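Local atomic coordinates of glyoxalase family protein (Bacillus cereus, PDB entry 1ZSW), a protein that binds a zinc ion and belongs to the glyoxalase/dioxygenase (vicinal oxygen chelate) superfamily, though its exact reaction is unknown. Residues 46-52 / 121-127; 268-272 / 283-288. One frame throughout, in Å; residues are numbered along the deposited sequence.

Interaction 1 (46-52 / 121-127); sequences HFYKNVL and RFEKFDV
R121 reaches from the last turn of helix 112-124 to residues 50 and 51 of helix 41-51, where it takes hold of two successive backbone carbonyls. Its chain is extended from CG to NE, and CG lies anti to the backbone N (chi1 -170°), which carries the guanidinium across to the other helix. R121 NE donates to V51 O at 2.8 Å in an almost straight bond that uses a lone pair of the oxygen. R121 NH1 donates to N50 O at 2.9 Å, more bent at 141°. Both oxygens lie in the guanidinium plane, so the pair of bonds fixes the rotation of the group. Next, F122 meets L52 CD2 with the edge of its ring. F125 lays CE1 over one face of the R121 guanidinium and runs past V51 in the opposite direction, F125 CD2 lying 3.7 Å from V51 CG2. The two helices belong to one glyoxalase-superfamily region, and a Schellman motif, with D126 at positive phi, ends the second of them. Beyond the turn V127 points back: V127 CG2 meets V51 CG1 tip to tip at 3.9 Å and touches the edge of the F47 ring at CE1. F143 of strand 138-144 packs against F47, L52, F122 and V127.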
loop_
_atom_site.group_PDB
_atom_site.type_symbol
_atom_site.label_atom_id
_atom_site.label_comp_id
_atom_site.label_asym_id
_atom_site.label_seq_id
_atom_site.Cartn_x
_atom_site.Cartn_y
_atom_site.Cartn_z
ATOM N N HIS A 46 3.654 10.920 14.296
ATOM C CA HIS A 46 2.910 10.697 15.506
ATOM C C HIS A 46 1.721 9.771 15.218
ATOM O O HIS A 46 1.484 8.804 15.934
ATOM C CB HIS A 46 2.445 12.000 16.151
ATOM C CG HIS A 46 1.630 11.762 17.382
ATOM N ND1 HIS A 46 2.193 11.358 18.575
ATOM C CD2 HIS A 46 0.290 11.808 17.588
ATOM C CE1 HIS A 46 1.234 11.182 19.470
ATOM N NE2 HIS A 46 0.073 11.454 18.898
ATOM N N PHE A 47 1.001 10.019 14.132
ATOM C CA PHE A 47 -0.175 9.211 13.875
ATOM C C PHE A 47 0.122 7.760 13.557
ATOM O O PHE A 47 -0.489 6.843 14.151
ATOM C CB PHE A 47 -0.990 9.825 12.724
ATOM C CG PHE A 47 -2.335 9.200 12.566
ATOM C CD1 PHE A 47 -3.387 9.553 13.404
ATOM C CD2 PHE A 47 -2.549 8.240 11.597
ATOM C CE1 PHE A 47 -4.640 8.965 13.248
ATOM C CE2 PHE A 47 -3.798 7.642 11.420
ATOM C CZ PHE A 47 -4.857 8.017 12.247
ATOM N N TYR A 48 1.066 7.524 12.628
ATOM C CA TYR A 48 1.269 6.138 12.149
ATOM C C TYR A 48 2.070 5.282 13.121
ATOM O O TYR A 48 1.853 4.083 13.229
ATOM C CB TYR A 48 1.827 6.112 10.683
ATOM C CG TYR A 48 0.711 6.584 9.796
ATOM C CD1 TYR A 48 0.562 7.941 9.511
ATOM C CD2 TYR A 48 -0.278 5.696 9.401
ATOM C CE1 TYR A 48 -0.566 8.427 8.771
ATOM C CE2 TYR A 48 -1.388 6.152 8.664
ATOM C CZ TYR A 48 -1.517 7.507 8.376
ATOM O OH TYR A 48 -2.649 7.933 7.671
ATOM N N LYS A 49 2.969 5.913 13.859
ATOM C CA LYS A 49 3.784 5.194 14.835
ATOM C C LYS A 49 3.129 5.209 16.206
ATOM O O LYS A 49 2.849 4.166 16.756
ATOM C CB LYS A 49 5.198 5.779 14.879
ATOM C CG LYS A 49 6.112 5.081 15.879
ATOM C CD LYS A 49 7.552 5.597 15.761
ATOM C CE LYS A 49 7.634 7.053 16.167
ATOM N NZ LYS A 49 7.485 7.258 17.644
ATOM N N ASN A 50 2.843 6.385 16.744
ATOM C CA ASN A 50 2.322 6.430 18.123
ATOM C C ASN A 50 0.863 6.018 18.258
ATOM O O ASN A 50 0.522 5.269 19.169
ATOM C CB ASN A 50 2.606 7.788 18.764
ATOM C CG ASN A 50 4.098 8.058 18.861
ATOM O OD1 ASN A 50 4.588 9.080 18.401
ATOM N ND2 ASN A 50 4.834 7.090 19.400
ATOM N N VAL A 51 0.011 6.461 17.338
ATOM C CA VAL A 51 -1.426 6.155 17.471
ATOM C C VAL A 51 -1.716 4.785 16.886
ATOM O O VAL A 51 -2.296 3.920 17.533
ATOM C CB VAL A 51 -2.319 7.252 16.858
ATOM C CG1 VAL A 51 -3.818 6.889 16.991
ATOM C CG2 VAL A 51 -2.011 8.634 17.502
ATOM N N LEU A 52 -1.281 4.549 15.649
ATOM C CA LEU A 52 -1.550 3.259 15.009
ATOM C C LEU A 52 -0.605 2.110 15.415
ATOM O O LEU A 52 -0.856 0.924 15.137
ATOM C CB LEU A 52 -1.524 3.444 13.475
ATOM C CG LEU A 52 -2.650 4.245 12.854
ATOM C CD1 LEU A 52 -2.689 3.781 11.373
ATOM C CD2 LEU A 52 -3.979 3.969 13.556
ATOM N N ARG A 121 -9.321 3.289 21.450
ATOM C CA ARG A 121 -8.089 4.026 21.187
ATOM C C ARG A 121 -8.311 5.276 20.325
ATOM O O ARG A 121 -7.725 6.323 20.564
ATOM C CB ARG A 121 -7.064 3.092 20.518
ATOM C CG ARG A 121 -5.660 3.711 20.424
ATOM C CD ARG A 121 -4.607 2.623 20.161
ATOM N NE ARG A 121 -3.270 3.236 20.104
ATOM C CZ ARG A 121 -2.504 3.457 21.166
ATOM N NH1 ARG A 121 -1.311 4.023 21.016
ATOM N NH2 ARG A 121 -2.946 3.127 22.387
ATOM N N PHE A 122 -9.171 5.152 19.316
ATOM C CA PHE A 122 -9.515 6.270 18.466
ATOM C C PHE A 122 -10.246 7.365 19.257
ATOM O O PHE A 122 -10.030 8.560 19.013
ATOM C CB PHE A 122 -10.372 5.793 17.280
ATOM C CG PHE A 122 -9.599 5.010 16.223
ATOM C CD1 PHE A 122 -10.271 4.189 15.325
ATOM C CD2 PHE A 122 -8.206 5.110 16.126
ATOM C CE1 PHE A 122 -9.587 3.452 14.324
ATOM C CE2 PHE A 122 -7.505 4.383 15.138
ATOM C CZ PHE A 122 -8.193 3.562 14.239
ATOM N N GLU A 123 -11.106 6.952 20.190
ATOM C CA GLU A 123 -11.796 7.907 21.065
ATOM C C GLU A 123 -10.742 8.669 21.865
ATOM O O GLU A 123 -10.707 9.904 21.867
ATOM C CB GLU A 123 -12.760 7.181 22.012
ATOM C CG GLU A 123 -13.992 6.563 21.341
ATOM C CD GLU A 123 -14.737 5.594 22.252
ATOM O OE1 GLU A 123 -14.426 5.547 23.463
ATOM O OE2 GLU A 123 -15.620 4.866 21.754
ATOM N N LYS A 124 -9.847 7.914 22.501
ATOM C CA LYS A 124 -8.783 8.478 23.320
ATOM C C LYS A 124 -7.907 9.490 22.564
ATOM O O LYS A 124 -7.545 10.543 23.088
ATOM C CB LYS A 124 -7.919 7.352 23.895
ATOM C CG LYS A 124 -6.641 7.822 24.600
ATOM C CD LYS A 124 -6.936 8.694 25.825
ATOM C CE LYS A 124 -7.521 7.878 26.970
ATOM N NZ LYS A 124 -6.715 6.645 27.218
ATOM N N PHE A 125 -7.576 9.176 21.318
ATOM C CA PHE A 125 -6.701 10.030 20.549
ATOM C C PHE A 125 -7.401 11.009 19.611
ATOM O O PHE A 125 -6.741 11.680 18.807
ATOM C CB PHE A 125 -5.703 9.168 19.769
ATOM C CG PHE A 125 -4.580 8.645 20.614
ATOM C CD1 PHE A 125 -4.672 7.390 21.194
ATOM C CD2 PHE A 125 -3.436 9.406 20.826
ATOM C CE1 PHE A 125 -3.639 6.899 21.974
ATOM C CE2 PHE A 125 -2.391 8.923 21.604
ATOM C CZ PHE A 125 -2.490 7.674 22.172
ATOM N N ASP A 126 -8.728 11.114 19.741
ATOM C CA ASP A 126 -9.530 12.022 18.924
ATOM C C ASP A 126 -9.365 11.793 17.419
ATOM O O ASP A 126 -9.347 12.740 16.620
ATOM C CB ASP A 126 -9.265 13.486 19.288
ATOM C CG ASP A 126 -9.793 13.844 20.667
ATOM O OD1 ASP A 126 -10.893 13.363 21.040
ATOM O OD2 ASP A 126 -9.101 14.613 21.375
ATOM N N VAL A 127 -9.267 10.526 17.055
ATOM C CA VAL A 127 -9.227 10.130 15.664
ATOM C C VAL A 127 -10.647 10.039 15.138
ATOM O O VAL A 127 -11.506 9.392 15.755
ATOM C CB VAL A 127 -8.579 8.731 15.515
ATOM C CG1 VAL A 127 -8.553 8.320 14.028
ATOM C CG2 VAL A 127 -7.160 8.744 16.126
#

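Interaction 2 (268-272 / 283-288); sequences GFHSS and LYFRES
In the second glyoxalase-superfamily region, the loop that leaves helix 254-266 through a Schellman motif at G268 turns back along strand 280-286, running roughly antiparallel to it. S272 makes the direct polar contact. S272 N donates to Y284 O at 2.9 Å, in the carbonyl plane. S272 OG accepts from Y284 N at 2.8 Å in a nearly linear bond (171°). The hydroxyl thus stands in for the backbone carbonyl that a regular antiparallel pair would offer. A chi1 of 66°, with OG between the backbone N and the carbonyl carbon, turns it toward the strand, and it also sits at the edge of the Y284 ring. That ring matters beyond the loop: it meets the zinc ligand H246 edge-to-face and touches the ligand E294, and its OH accepts a hydrogen bond from R277 NE, so Y284, which S272 holds through its backbone and touches at its ring edge, is a second-shell residue of the zinc site.

S271 CA makes a CA-H...O contact with Y284 O. Farther along, the two segments draw apart and water fills in: one molecule joins H270 N to R286 O, and another joins H270 O to R286 N, continuing the pairing at one remove. Apolar packing comes from F269, whose ring slides past that of F285 with planes 27° apart and little overlap, F269 CD1 to F285 CD1 at 4.0 Å. V264 of helix 254-266 touches both rings, while T197 and I201 of helix 191-201 also pack on F269. Just past the strand, E287 turns its carboxylate away to the backbone N atoms of N289 and I291, while E287 CA makes an off-centre CH-pi contact with the F269 ring, 4.2 Å from the centroid.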
loop_
_atom_site.group_PDB
_atom_site.type_symbol
_atom_site.label_atom_id
_atom_site.label_comp_id
_atom_site.label_asym_id
_atom_site.label_seq_id
_atom_site.Cartn_x
_atom_site.Cartn_y
_atom_site.Cartn_z
ATOM N N GLY A 268 -0.615 -2.034 -24.137
ATOM C CA GLY A 268 -0.543 -0.658 -24.671
ATOM C C GLY A 268 -0.335 0.355 -23.575
ATOM O O GLY A 268 -0.319 1.583 -23.811
ATOM N N PHE A 269 -0.163 -0.140 -22.360
ATOM C CA PHE A 269 0.233 0.751 -21.293
ATOM C C PHE A 269 1.718 1.098 -21.446
ATOM O O PHE A 269 2.528 0.317 -22.000
ATOM C CB PHE A 269 -0.045 0.137 -19.916
ATOM C CG PHE A 269 -1.510 -0.119 -19.659
ATOM C CD1 PHE A 269 -1.935 -1.326 -19.126
ATOM C CD2 PHE A 269 -2.462 0.854 -19.954
ATOM C CE1 PHE A 269 -3.298 -1.562 -18.888
ATOM C CE2 PHE A 269 -3.817 0.610 -19.730
ATOM C CZ PHE A 269 -4.219 -0.609 -19.175
ATOM N N HIS A 270 2.090 2.228 -20.881
ATOM C CA HIS A 270 3.430 2.747 -21.005
ATOM C C HIS A 270 4.154 2.545 -19.680
ATOM O O HIS A 270 3.790 3.156 -18.676
ATOM C CB HIS A 270 3.352 4.217 -21.402
ATOM C CG HIS A 270 3.060 4.424 -22.857
ATOM N ND1 HIS A 270 1.957 3.886 -23.483
ATOM C CD2 HIS A 270 3.743 5.095 -23.814
ATOM C CE1 HIS A 270 1.967 4.223 -24.759
ATOM N NE2 HIS A 270 3.040 4.960 -24.984
ATOM N N SER A 271 5.166 1.674 -19.692
ATOM C CA SER A 271 5.875 1.289 -18.485
ATOM C C SER A 271 6.963 2.326 -18.228
ATOM O O SER A 271 7.537 2.845 -19.179
ATOM C CB SER A 271 6.539 -0.047 -18.705
ATOM O OG SER A 271 7.523 -0.289 -17.727
ATOM N N SER A 272 7.244 2.627 -16.956
ATOM C CA SER A 272 8.421 3.414 -16.568
ATOM C C SER A 272 9.751 2.731 -16.882
ATOM O O SER A 272 10.829 3.377 -16.831
ATOM C CB SER A 272 8.370 3.674 -15.065
ATOM O OG SER A 272 8.519 2.447 -14.369
ATOM N N LEU A 283 8.500 -1.416 -11.461
ATOM C CA LEU A 283 8.132 -0.614 -12.589
ATOM C C LEU A 283 6.775 -0.007 -12.302
ATOM O O LEU A 283 6.027 -0.536 -11.458
ATOM C CB LEU A 283 8.104 -1.448 -13.866
ATOM C CG LEU A 283 6.967 -2.455 -13.991
ATOM C CD1 LEU A 283 5.698 -1.911 -14.596
ATOM C CD2 LEU A 283 7.498 -3.611 -14.871
ATOM N N TYR A 284 6.514 1.130 -12.911
ATOM C CA TYR A 284 5.230 1.814 -12.733
ATOM C C TYR A 284 4.475 1.899 -14.054
ATOM O O TYR A 284 5.049 2.038 -15.133
ATOM C CB TYR A 284 5.464 3.255 -12.245
ATOM C CG TYR A 284 6.250 3.367 -10.949
ATOM C CD1 TYR A 284 5.620 3.647 -9.720
ATOM C CD2 TYR A 284 7.644 3.173 -10.959
ATOM C CE1 TYR A 284 6.417 3.758 -8.551
ATOM C CE2 TYR A 284 8.412 3.252 -9.829
ATOM C CZ TYR A 284 7.806 3.539 -8.632
ATOM O OH TYR A 284 8.681 3.595 -7.557
ATOM N N PHE A 285 3.146 1.876 -13.980
ATOM C CA PHE A 285 2.330 2.134 -15.169
ATOM C C PHE A 285 1.006 2.680 -14.701
ATOM O O PHE A 285 0.571 2.378 -13.558
ATOM C CB PHE A 285 2.127 0.859 -16.039
ATOM C CG PHE A 285 1.201 -0.177 -15.416
ATOM C CD1 PHE A 285 -0.148 -0.230 -15.770
ATOM C CD2 PHE A 285 1.679 -1.049 -14.454
ATOM C CE1 PHE A 285 -0.991 -1.191 -15.167
ATOM C CE2 PHE A 285 0.846 -2.011 -13.872
ATOM C CZ PHE A 285 -0.485 -2.054 -14.232
ATOM N N ARG A 286 0.375 3.488 -15.546
ATOM C CA ARG A 286 -0.983 3.986 -15.261
ATOM C C ARG A 286 -1.966 3.235 -16.124
ATOM O O ARG A 286 -1.698 2.972 -17.328
ATOM C CB ARG A 286 -1.076 5.470 -15.578
ATOM C CG ARG A 286 -0.553 6.313 -14.533
ATOM C CD ARG A 286 -1.007 7.765 -14.656
ATOM N NE ARG A 286 -0.143 8.542 -13.788
ATOM C CZ ARG A 286 -0.381 8.857 -12.518
ATOM N NH1 ARG A 286 -1.514 8.503 -11.911
ATOM N NH2 ARG A 286 0.535 9.551 -11.844
ATOM N N GLU A 287 -3.099 2.862 -15.534
ATOM C CA GLU A 287 -4.120 2.199 -16.355
ATOM C C GLU A 287 -5.104 3.206 -16.970
ATOM O O GLU A 287 -4.928 4.415 -16.846
ATOM C CB GLU A 287 -4.784 1.028 -15.635
ATOM C CG GLU A 287 -5.447 1.329 -14.327
ATOM C CD GLU A 287 -6.684 2.198 -14.506
ATOM O OE1 GLU A 287 -7.748 1.691 -14.973
ATOM O OE2 GLU A 287 -6.568 3.402 -14.189
ATOM N N SER A 288 -6.138 2.678 -17.622
ATOM C CA SER A 288 -7.073 3.485 -18.396
ATOM C C SER A 288 -7.663 4.679 -17.626
ATOM O O SER A 288 -7.851 5.747 -18.201
ATOM C CB SER A 288 -8.222 2.596 -18.924
ATOM O OG SER A 288 -7.753 1.311 -19.330
HETATM O O HOH W 1 -0.323 3.816 -19.760
HETATM O O HOH W 2 1.572 4.626 -17.953
#

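From the N terminus, the chain first closes a loop at interaction 1, which brings 121-127 back to 46-52 after 68 intervening residues rich in strand, within the first glyoxalase-superfamily region. Interaction 2 opens only after that loop has closed, in the second region, and is far more local: ten residues lie between its segments, and it ties the exit of helix 254-266 to strand 280-286. The two loops are in series, neither nesting nor crossing. The centres of interactions 1 and 2 are about 36 Å apart, on opposite sides of the chain's centre. The comparison shows contrasting scales of closure: interaction 1 joins two helices away from the zinc, whereas interaction 2 borders the metal site.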